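Local coordinates for trwC protein (Escherichia coli, PDB 1OMH) that probably nicks and transfers one strand of plasmid DNA at the origin of transfer during bacterial conjugation, this chain being its N-terminal relaxase domain, at residues Trp36-Gly40 and Leu118-Glu122; Lys92-Leu96 and Ile229-Ser233; Thr152-Pro158 and Leu277-Trp281. Residues are numbered along the deposited sequence.

Interaction 1: residues Trp36-Gly40 and Leu118-Glu122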
loop_
_atom_site.group_PDB
_atom_site.type_symbol
_atom_site.label_atom_id
_atom_site.label_comp_id
_atom_site.label_asym_id
_atom_site.label_seq_id
_atom_site.Cartn_x
_atom_site.Cartn_y
_atom_site.Cartn_z
ATOM N N TRP B 36 3.333 4.150 -13.158
ATOM C CA TRP B 36 4.424 3.178 -13.141
ATOM C C TRP B 36 5.602 3.763 -12.378
ATOM O O TRP B 36 5.732 4.983 -12.259
ATOM C CB TRP B 36 4.942 2.871 -14.554
ATOM C CG TRP B 36 4.027 2.146 -15.477
ATOM C CD1 TRP B 36 3.441 2.646 -16.612
ATOM C CD2 TRP B 36 3.664 0.766 -15.413
ATOM N NE1 TRP B 36 2.746 1.657 -17.259
ATOM C CE2 TRP B 36 2.865 0.492 -16.546
ATOM C CE3 TRP B 36 3.941 -0.271 -14.512
ATOM C CZ2 TRP B 36 2.335 -0.774 -16.799
ATOM C CZ3 TRP B 36 3.415 -1.526 -14.764
ATOM C CH2 TRP B 36 2.621 -1.769 -15.902
ATOM N N GLN B 37 6.462 2.885 -11.871
ATOM C CA GLN B 37 7.675 3.300 -11.182
ATOM C C GLN B 37 8.665 2.144 -11.179
ATOM O O GLN B 37 8.264 0.976 -11.177
ATOM C CB GLN B 37 7.410 3.738 -9.735
ATOM C CG GLN B 37 8.660 4.395 -9.118
ATOM C CD GLN B 37 8.469 4.880 -7.697
ATOM O OE1 GLN B 37 7.403 5.375 -7.333
ATOM N NE2 GLN B 37 9.517 4.764 -6.888
ATOM N N GLY B 38 9.953 2.481 -11.187
ATOM C CA GLY B 38 10.989 1.465 -11.160
ATOM C C GLY B 38 11.918 1.462 -12.359
ATOM O O GLY B 38 11.476 1.583 -13.502
ATOM N N LYS B 39 13.213 1.327 -12.094
ATOM C CA LYS B 39 14.211 1.288 -13.157
ATOM C C LYS B 39 13.813 0.160 -14.097
ATOM O O LYS B 39 14.000 0.246 -15.309
ATOM C CB LYS B 39 15.603 1.013 -12.575
ATOM C CG LYS B 39 16.086 2.057 -11.577
ATOM C CD LYS B 39 17.466 1.696 -11.032
ATOM C CE LYS B 39 17.921 2.660 -9.941
ATOM N NZ LYS B 39 18.109 4.046 -10.449
ATOM N N GLY B 40 13.251 -0.898 -13.522
ATOM C CA GLY B 40 12.815 -2.028 -14.317
ATOM C C GLY B 40 11.726 -1.596 -15.278
ATOM O O GLY B 40 11.747 -1.957 -16.457
ATOM N N LEU B 118 9.456 3.691 -2.185
ATOM C CA LEU B 118 9.627 2.646 -3.180
ATOM C C LEU B 118 11.031 2.666 -3.781
ATOM O O LEU B 118 11.521 1.642 -4.258
ATOM C CB LEU B 118 8.566 2.780 -4.280
ATOM C CG LEU B 118 7.139 2.433 -3.836
ATOM C CD1 LEU B 118 6.160 2.743 -4.946
ATOM C CD2 LEU B 118 7.065 0.958 -3.450
ATOM N N GLU B 119 11.671 3.828 -3.769
ATOM C CA GLU B 119 13.029 3.933 -4.297
ATOM C C GLU B 119 13.933 3.099 -3.399
ATOM O O GLU B 119 14.840 2.420 -3.867
ATOM C CB GLU B 119 13.513 5.381 -4.286
ATOM C CG GLU B 119 12.957 6.262 -5.393
ATOM C CD GLU B 119 13.583 7.646 -5.389
ATOM O OE1 GLU B 119 14.813 7.745 -5.589
ATOM O OE2 GLU B 119 12.853 8.635 -5.181
ATOM N N GLN B 120 13.668 3.151 -2.100
ATOM C CA GLN B 120 14.461 2.400 -1.144
ATOM C C GLN B 120 14.121 0.919 -1.172
ATOM O O GLN B 120 14.970 0.066 -0.883
ATOM C CB GLN B 120 14.291 2.997 0.254
ATOM C CG GLN B 120 14.990 4.350 0.351
ATOM C CD GLN B 120 14.918 4.983 1.725
ATOM O OE1 GLN B 120 15.234 4.353 2.733
ATOM N NE2 GLN B 120 14.513 6.246 1.768
ATOM N N ALA B 121 12.881 0.605 -1.528
ATOM C CA ALA B 121 12.483 -0.790 -1.632
ATOM C C ALA B 121 13.201 -1.332 -2.870
ATOM O O ALA B 121 13.653 -2.476 -2.889
ATOM C CB ALA B 121 10.969 -0.899 -1.808
ATOM N N GLU B 122 13.321 -0.490 -3.897
ATOM C CA GLU B 122 13.986 -0.906 -5.129
ATOM C C GLU B 122 15.481 -1.151 -4.912
ATOM O O GLU B 122 16.074 -2.029 -5.539
ATOM C CB GLU B 122 13.781 0.143 -6.227
ATOM C CG GLU B 122 14.463 -0.202 -7.549
ATOM C CD GLU B 122 14.096 0.757 -8.660
ATOM O OE1 GLU B 122 14.141 1.979 -8.425
ATOM O OE2 GLU B 122 13.772 0.293 -9.772
HETATM O O HOH W 1 12.244 3.813 -8.259
#
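This is a mostly polar contact at one edge of the central antiparallel sheet, between the end of helix 104-122 and the turn from edge strand 34-37 into helix 39-43. Its key bond runs from Lys39 N to Glu122 OE2, at 2.6 Å. Lys39 is the first residue of its helix, so the carboxylate takes up a backbone NH that the helix itself cannot satisfy. OE2 also accepts from Leu143 N. Gly38 is at the N-cap position, with CA 3.3 Å from Glu122 OE2. Its phi of 119° and psi of 136° would jam a CB against the preceding carbonyl. A water accepts from Gln37 NE2 at 3.2 Å and donates to Glu122 OE1 at 2.6 Å. Gln37 NE2 packs on Leu118 CB at 3.4 Å and bonds to Ala115 O, while OE1 bonds to Lys147 NZ. A carboxylate thus receives the first NH of a helix. This joins the edge strand of the relaxase domain's five-stranded sheet to the helix packed on it through Leu118, which touches Leu86 and Phe88.

Interaction 2: residues Lys92-Leu96 and Ile229-Ser233. With nucleotides of chain A.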
loop_
_atom_site.group_PDB
_atom_site.type_symbol
_atom_site.label_atom_id
_atom_site.label_comp_id
_atom_site.label_asym_id
_atom_site.label_seq_id
_atom_site.Cartn_x
_atom_site.Cartn_y
_atom_site.Cartn_z
ATOM N N LYS B 92 -5.395 8.882 9.606
ATOM C CA LYS B 92 -6.762 9.318 9.309
ATOM C C LYS B 92 -6.909 10.835 9.178
ATOM O O LYS B 92 -7.578 11.312 8.267
ATOM C CB LYS B 92 -7.735 8.795 10.381
ATOM C CG LYS B 92 -9.206 9.116 10.101
ATOM C CD LYS B 92 -9.714 8.437 8.822
ATOM C CE LYS B 92 -9.662 6.908 8.935
ATOM N NZ LYS B 92 -10.288 6.232 7.766
ATOM N N SER B 93 -6.301 11.590 10.091
ATOM C CA SER B 93 -6.388 13.052 10.030
ATOM C C SER B 93 -5.884 13.564 8.689
ATOM O O SER B 93 -6.411 14.537 8.145
ATOM C CB SER B 93 -5.565 13.696 11.145
ATOM O OG SER B 93 -4.188 13.406 10.992
ATOM N N VAL B 94 -4.858 12.909 8.162
ATOM C CA VAL B 94 -4.291 13.306 6.885
ATOM C C VAL B 94 -5.296 13.032 5.770
ATOM O O VAL B 94 -5.499 13.878 4.889
ATOM C CB VAL B 94 -2.955 12.566 6.632
ATOM C CG1 VAL B 94 -2.412 12.896 5.240
ATOM C CG2 VAL B 94 -1.944 12.983 7.698
ATOM N N SER B 95 -5.936 11.865 5.804
ATOM C CA SER B 95 -6.939 11.544 4.787
ATOM C C SER B 95 -8.078 12.565 4.861
ATOM O O SER B 95 -8.601 13.001 3.830
ATOM C CB SER B 95 -7.503 10.129 4.995
ATOM O OG SER B 95 -6.510 9.134 4.764
ATOM N N LEU B 96 -8.453 12.952 6.079
ATOM C CA LEU B 96 -9.538 13.917 6.281
ATOM C C LEU B 96 -9.223 15.295 5.706
ATOM O O LEU B 96 -10.049 15.902 5.016
ATOM C CB LEU B 96 -9.845 14.059 7.772
ATOM C CG LEU B 96 -10.924 13.172 8.404
ATOM C CD1 LEU B 96 -10.977 11.806 7.748
ATOM C CD2 LEU B 96 -10.658 13.074 9.893
ATOM N N ILE B 229 -11.226 11.487 14.816
ATOM C CA ILE B 229 -10.572 10.463 14.007
ATOM C C ILE B 229 -11.441 9.203 14.016
ATOM O O ILE B 229 -11.761 8.643 12.962
ATOM C CB ILE B 229 -9.170 10.116 14.581
ATOM C CG1 ILE B 229 -8.180 11.242 14.273
ATOM C CG2 ILE B 229 -8.686 8.795 14.050
ATOM C CD1 ILE B 229 -8.098 11.615 12.817
ATOM N N GLU B 230 -11.838 8.775 15.213
ATOM C CA GLU B 230 -12.653 7.577 15.358
ATOM C C GLU B 230 -13.997 7.723 14.647
ATOM O O GLU B 230 -14.561 6.741 14.160
ATOM C CB GLU B 230 -12.857 7.269 16.844
ATOM C CG GLU B 230 -11.547 7.258 17.620
ATOM C CD GLU B 230 -11.680 6.749 19.040
ATOM O OE1 GLU B 230 -12.634 7.154 19.737
ATOM O OE2 GLU B 230 -10.812 5.954 19.465
ATOM N N GLY B 231 -14.497 8.953 14.578
ATOM C CA GLY B 231 -15.763 9.198 13.914
ATOM C C GLY B 231 -15.685 8.893 12.431
ATOM O O GLY B 231 -16.710 8.769 11.771
ATOM N N PHE B 232 -14.467 8.798 11.906
ATOM C CA PHE B 232 -14.240 8.493 10.491
ATOM C C PHE B 232 -13.426 7.199 10.350
ATOM O O PHE B 232 -12.771 6.973 9.326
ATOM C CB PHE B 232 -13.469 9.630 9.793
ATOM C CG PHE B 232 -14.327 10.790 9.359
ATOM C CD1 PHE B 232 -14.298 11.998 10.054
ATOM C CD2 PHE B 232 -15.134 10.687 8.231
ATOM C CE1 PHE B 232 -15.064 13.094 9.625
ATOM C CE2 PHE B 232 -15.900 11.772 7.796
ATOM C CZ PHE B 232 -15.862 12.978 8.500
ATOM N N SER B 233 -13.464 6.357 11.377
ATOM C CA SER B 233 -12.732 5.088 11.357
ATOM C C SER B 233 -13.669 3.926 11.669
ATOM O O SER B 233 -13.491 3.216 12.656
ATOM C CB SER B 233 -11.589 5.106 12.378
ATOM O OG SER B 233 -10.641 6.120 12.071
ATOM P P DT A 23 -5.384 4.637 14.341
ATOM O OP1 DT A 23 -5.188 6.106 14.284
ATOM O OP2 DT A 23 -5.952 4.019 15.562
ATOM O "O5'" DT A 23 -6.216 4.163 13.057
ATOM C "C5'" DT A 23 -7.510 4.739 12.722
ATOM C "C4'" DT A 23 -7.623 4.905 11.219
ATOM O "O4'" DT A 23 -6.430 5.562 10.773
ATOM C "C3'" DT A 23 -7.799 3.646 10.347
ATOM O "O3'" DT A 23 -8.985 3.940 9.591
ATOM C "C2'" DT A 23 -6.931 3.926 9.131
ATOM C "C1'" DT A 23 -6.014 5.066 9.530
ATOM N N1 DT A 23 -4.547 4.920 9.555
ATOM C C2 DT A 23 -3.897 4.445 8.443
ATOM O O2 DT A 23 -4.480 3.985 7.478
ATOM N N3 DT A 23 -2.527 4.538 8.503
ATOM C C4 DT A 23 -1.768 5.025 9.553
ATOM O O4 DT A 23 -0.545 5.085 9.444
ATOM C C5 DT A 23 -2.522 5.438 10.719
ATOM C C7 DT A 23 -1.798 5.953 11.923
ATOM C C6 DT A 23 -3.851 5.348 10.665
ATOM P P DC A 24 -10.090 2.827 9.237
ATOM O OP1 DC A 24 -10.789 3.444 8.080
ATOM O OP2 DC A 24 -10.849 2.507 10.474
ATOM O "O5'" DC A 24 -9.313 1.517 8.761
ATOM C "C5'" DC A 24 -8.788 1.359 7.432
ATOM C "C4'" DC A 24 -8.002 0.070 7.370
ATOM O "O4'" DC A 24 -7.125 0.043 8.515
ATOM C "C3'" DC A 24 -8.859 -1.200 7.455
ATOM O "O3'" DC A 24 -8.657 -1.819 6.165
ATOM C "C2'" DC A 24 -8.015 -2.146 8.295
ATOM C "C1'" DC A 24 -7.007 -1.274 9.008
ATOM N N1 DC A 24 -6.960 -1.249 10.478
ATOM C C2 DC A 24 -6.369 -2.334 11.130
ATOM O O2 DC A 24 -6.015 -3.306 10.457
ATOM N N3 DC A 24 -6.196 -2.291 12.470
ATOM C C4 DC A 24 -6.602 -1.221 13.156
ATOM N N4 DC A 24 -6.384 -1.203 14.472
ATOM C C5 DC A 24 -7.247 -0.117 12.523
ATOM C C6 DC A 24 -7.415 -0.178 11.195
#
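The DNA-binding cleft of the relaxase domain is lined here by the start of helix 92-99 and the type I turn Glu230-Ser233. Lys92 links protein and DNA. Its NZ donates to OP1 of DC24 of chain A at 2.9 Å. Gln159 OE1 and Pro158 O also bond to this ammonium, and Phe232 O adds a weak bond, 3.0 Å from Lys92 NZ. Ser233 borders the same DNA backbone, with OG 3.4 Å from C4' of DT23 of chain A. That OG donates to Ile229 O at 2.9 Å, which ties Ser233 back to Ile229. Beyond the lysine head, apolar side chains pack. Ile229 CD1 lies 3.7 Å from Lys92 CB and 3.7 Å from Ser93 CB. Leu96 CD2 approaches Phe232 CD1 at 3.8 Å, and Leu96 CD1 makes an off-centre CH-pi contact, 4.3 Å from the ring centroid. The Phe232 ring also packs on Pro158 of strand 158-167 and on Thr284 and Ala285 of helix 274-287.

Interaction 3: residues Thr152-Pro158 and Leu277-Trp281. With SO4 (sulfate ion), chain D; SO4 (sulfate ion), chain E; SO4 (sulfate ion), chain C; nucleotides of chain A.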
loop_
_atom_site.group_PDB
_atom_site.type_symbol
_atom_site.label_atom_id
_atom_site.label_comp_id
_atom_site.label_asym_id
_atom_site.label_seq_id
_atom_site.Cartn_x
_atom_site.Cartn_y
_atom_site.Cartn_z
ATOM N N THR B 152 -10.985 5.704 -0.527
ATOM C CA THR B 152 -12.014 5.289 0.416
ATOM C C THR B 152 -11.765 3.929 1.054
ATOM O O THR B 152 -11.126 3.052 0.469
ATOM C CB THR B 152 -13.419 5.263 -0.240
ATOM O OG1 THR B 152 -13.501 4.170 -1.162
ATOM C CG2 THR B 152 -13.691 6.568 -0.979
ATOM N N SER B 153 -12.281 3.769 2.266
ATOM C CA SER B 153 -12.137 2.523 2.997
ATOM C C SER B 153 -13.314 1.633 2.613
ATOM O O SER B 153 -14.225 2.072 1.901
ATOM C CB SER B 153 -12.160 2.786 4.507
ATOM O OG SER B 153 -13.493 2.976 4.969
ATOM N N ARG B 154 -13.297 0.390 3.085
ATOM C CA ARG B 154 -14.373 -0.545 2.786
ATOM C C ARG B 154 -15.692 -0.083 3.398
ATOM O O ARG B 154 -16.751 -0.609 3.060
ATOM C CB ARG B 154 -14.031 -1.948 3.301
ATOM C CG ARG B 154 -12.846 -2.610 2.601
ATOM C CD ARG B 154 -13.045 -2.659 1.095
ATOM N NE ARG B 154 -11.993 -3.412 0.417
ATOM C CZ ARG B 154 -11.948 -4.740 0.331
ATOM N NH1 ARG B 154 -10.940 -5.326 -0.304
ATOM N NH2 ARG B 154 -12.913 -5.486 0.863
ATOM N N GLU B 155 -15.628 0.887 4.308
ATOM C CA GLU B 155 -16.836 1.412 4.934
ATOM C C GLU B 155 -17.134 2.810 4.391
ATOM O O GLU B 155 -17.982 3.539 4.916
ATOM C CB GLU B 155 -16.687 1.437 6.456
ATOM C CG GLU B 155 -16.951 0.085 7.128
ATOM C CD GLU B 155 -18.367 -0.419 6.871
ATOM O OE1 GLU B 155 -19.296 0.412 6.875
ATOM O OE2 GLU B 155 -18.558 -1.638 6.676
ATOM N N ARG B 156 -16.416 3.157 3.325
ATOM C CA ARG B 156 -16.556 4.430 2.632
ATOM C C ARG B 156 -16.108 5.678 3.389
ATOM O O ARG B 156 -16.590 6.781 3.120
ATOM C CB ARG B 156 -18.000 4.606 2.131
ATOM C CG ARG B 156 -18.402 3.577 1.071
ATOM C CD ARG B 156 -17.353 3.489 -0.045
ATOM N NE ARG B 156 -17.720 2.554 -1.109
ATOM C CZ ARG B 156 -16.910 2.200 -2.105
ATOM N NH1 ARG B 156 -15.684 2.701 -2.174
ATOM N NH2 ARG B 156 -17.324 1.349 -3.036
ATOM N N ASP B 157 -15.195 5.504 4.341
ATOM C CA ASP B 157 -14.646 6.637 5.079
ATOM C C ASP B 157 -13.478 7.163 4.254
ATOM O O ASP B 157 -12.923 6.438 3.420
ATOM C CB ASP B 157 -14.077 6.205 6.436
ATOM C CG ASP B 157 -15.128 6.083 7.508
ATOM O OD1 ASP B 157 -15.940 7.019 7.644
ATOM O OD2 ASP B 157 -15.125 5.065 8.232
ATOM N N PRO B 158 -13.094 8.433 4.458
ATOM C CA PRO B 158 -11.957 8.961 3.694
ATOM C C PRO B 158 -10.785 8.081 4.127
ATOM O O PRO B 158 -10.599 7.852 5.324
ATOM C CB PRO B 158 -11.817 10.392 4.217
ATOM C CG PRO B 158 -13.223 10.745 4.630
ATOM C CD PRO B 158 -13.701 9.478 5.303
ATOM N N LEU B 277 -21.016 11.214 -1.634
ATOM C CA LEU B 277 -20.252 10.732 -0.488
ATOM C C LEU B 277 -19.411 11.848 0.135
ATOM O O LEU B 277 -19.314 11.959 1.362
ATOM C CB LEU B 277 -19.350 9.567 -0.908
ATOM C CG LEU B 277 -18.468 8.966 0.192
ATOM C CD1 LEU B 277 -19.328 8.509 1.365
ATOM C CD2 LEU B 277 -17.668 7.802 -0.378
ATOM N N ARG B 278 -18.817 12.683 -0.713
ATOM C CA ARG B 278 -17.985 13.796 -0.248
ATOM C C ARG B 278 -18.840 14.748 0.591
ATOM O O ARG B 278 -18.407 15.252 1.636
ATOM C CB ARG B 278 -17.404 14.549 -1.457
ATOM C CG ARG B 278 -16.079 15.281 -1.211
ATOM C CD ARG B 278 -16.166 16.292 -0.077
ATOM N NE ARG B 278 -14.969 17.127 0.034
ATOM C CZ ARG B 278 -14.609 18.048 -0.857
ATOM N NH1 ARG B 278 -13.506 18.763 -0.670
ATOM N NH2 ARG B 278 -15.353 18.257 -1.936
ATOM N N ALA B 279 -20.058 14.999 0.116
ATOM C CA ALA B 279 -20.988 15.880 0.808
ATOM C C ALA B 279 -21.321 15.298 2.183
ATOM O O ALA B 279 -21.490 16.032 3.153
ATOM C CB ALA B 279 -22.263 16.049 -0.023
ATOM N N GLU B 280 -21.415 13.974 2.259
ATOM C CA GLU B 280 -21.712 13.304 3.518
ATOM C C GLU B 280 -20.537 13.522 4.477
ATOM O O GLU B 280 -20.722 13.866 5.648
ATOM C CB GLU B 280 -21.917 11.796 3.289
ATOM C CG GLU B 280 -22.319 11.025 4.547
ATOM C CD GLU B 280 -22.418 9.513 4.335
ATOM O OE1 GLU B 280 -22.754 9.068 3.217
ATOM O OE2 GLU B 280 -22.175 8.765 5.305
ATOM N N TRP B 281 -19.327 13.311 3.966
ATOM C CA TRP B 281 -18.120 13.493 4.767
ATOM C C TRP B 281 -18.087 14.890 5.372
ATOM O O TRP B 281 -17.859 15.056 6.567
ATOM C CB TRP B 281 -16.855 13.306 3.908
ATOM C CG TRP B 281 -16.592 11.901 3.424
ATOM C CD1 TRP B 281 -17.127 10.738 3.917
ATOM C CD2 TRP B 281 -15.674 11.514 2.399
ATOM N NE1 TRP B 281 -16.596 9.653 3.258
ATOM C CE2 TRP B 281 -15.698 10.101 2.321
ATOM C CE3 TRP B 281 -14.826 12.223 1.536
ATOM C CZ2 TRP B 281 -14.906 9.386 1.417
ATOM C CZ3 TRP B 281 -14.041 11.512 0.636
ATOM C CH2 TRP B 281 -14.088 10.107 0.585
HETATM S S SO4 D . -11.638 4.433 -4.012
HETATM O O1 SO4 D . -11.410 3.463 -5.100
HETATM O O2 SO4 D . -13.067 4.797 -3.971
HETATM O O3 SO4 D . -10.841 5.647 -4.248
HETATM O O4 SO4 D . -11.233 3.825 -2.732
HETATM S S SO4 E . -11.894 -9.044 -0.071
HETATM O O1 SO4 E . -13.212 -8.408 0.117
HETATM O O2 SO4 E . -11.459 -9.683 1.187
HETATM O O3 SO4 E . -10.910 -8.015 -0.458
HETATM O O4 SO4 E . -11.996 -10.064 -1.133
HETATM S S SO4 C . -9.208 -1.458 -0.882
HETATM O O1 SO4 C . -9.511 -0.971 -2.242
HETATM O O2 SO4 C . -10.067 -0.771 0.103
HETATM O O3 SO4 C . -7.794 -1.179 -0.571
HETATM O O4 SO4 C . -9.456 -2.911 -0.823
ATOM P P DT A 25 -9.481 -3.136 5.724
ATOM O OP1 DT A 25 -10.849 -2.679 5.373
ATOM O OP2 DT A 25 -9.310 -4.241 6.701
ATOM O "O5'" DT A 25 -8.725 -3.581 4.393
ATOM C "C5'" DT A 25 -8.444 -2.633 3.357
ATOM C "C4'" DT A 25 -7.269 -3.092 2.522
ATOM O "O4'" DT A 25 -6.066 -3.065 3.319
ATOM C "C3'" DT A 25 -7.399 -4.537 2.059
ATOM O "O3'" DT A 25 -8.011 -4.547 0.773
ATOM C "C2'" DT A 25 -5.962 -5.004 1.941
ATOM C "C1'" DT A 25 -5.199 -4.122 2.922
ATOM N N1 DT A 25 -4.695 -4.798 4.138
ATOM C C2 DT A 25 -3.525 -5.526 4.036
ATOM O O2 DT A 25 -2.909 -5.668 2.988
ATOM N N3 DT A 25 -3.099 -6.092 5.213
ATOM C C4 DT A 25 -3.712 -6.013 6.449
ATOM O O4 DT A 25 -3.206 -6.574 7.420
ATOM C C5 DT A 25 -4.940 -5.246 6.480
ATOM C C7 DT A 25 -5.679 -5.104 7.774
ATOM C C6 DT A 25 -5.364 -4.690 5.339
#
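Segment 152-158 is a tight hairpin connection, and Leu277-Trp281 is one turn of helix 274-287. Arg156 N bonds to Ser153 O at 2.8 Å and closes a type I turn. Ser153 OG accepts from Glu155 N, forming an ST turn, and from Asp157 N, both at 3.1 Å. The Arg156 carbonyl accepts from the helix: Trp281 NE1 to Arg156 O is 2.9 Å. Pro158 CG sits over the indole face, 3.5 Å from the five-membered ring centroid, a CH-pi contact. Thr152 CG2 meets the ring edge at Trp281 CH2, 3.9 Å away, and Leu277 CD1 lies 3.7 Å from Arg156 O. Thr152 N donates to O4 of sulfate D at 2.9 Å. Arg154 NH1 donates to O4 of sulfate C at 2.9 Å and to O3 of sulfate E at 2.7 Å. These ions probably come from the crystallisation liquor. The arrangement is a beta hairpin connection packed on the last helix of this chain. Its strands carry the metal-binding residues His150, His161 and His163, here metal-free.

Interactions 2 and 3 are neighbours, with centres about 10 Å apart. They touch where Lys92 NZ lies 2.9 Å from Pro158 O, a probable hydrogen bond, and where Phe232 CD2 lies 3.5 Å from Pro158 CD. Both border the DNA and the metal site: the side chain of Lys92 is about 8 Å from that of His161, and that of Thr152 about 6 Å from those of His150 and His161. Interaction 1 is remote from these two, its centre about 29 Å and about 30 Å from theirs, yet the side chain of Leu118 is about 10 Å from that of His163. Helices 92-99 and 104-122, of interactions 2 and 1, are consecutive in the chain, though the contacts do not touch.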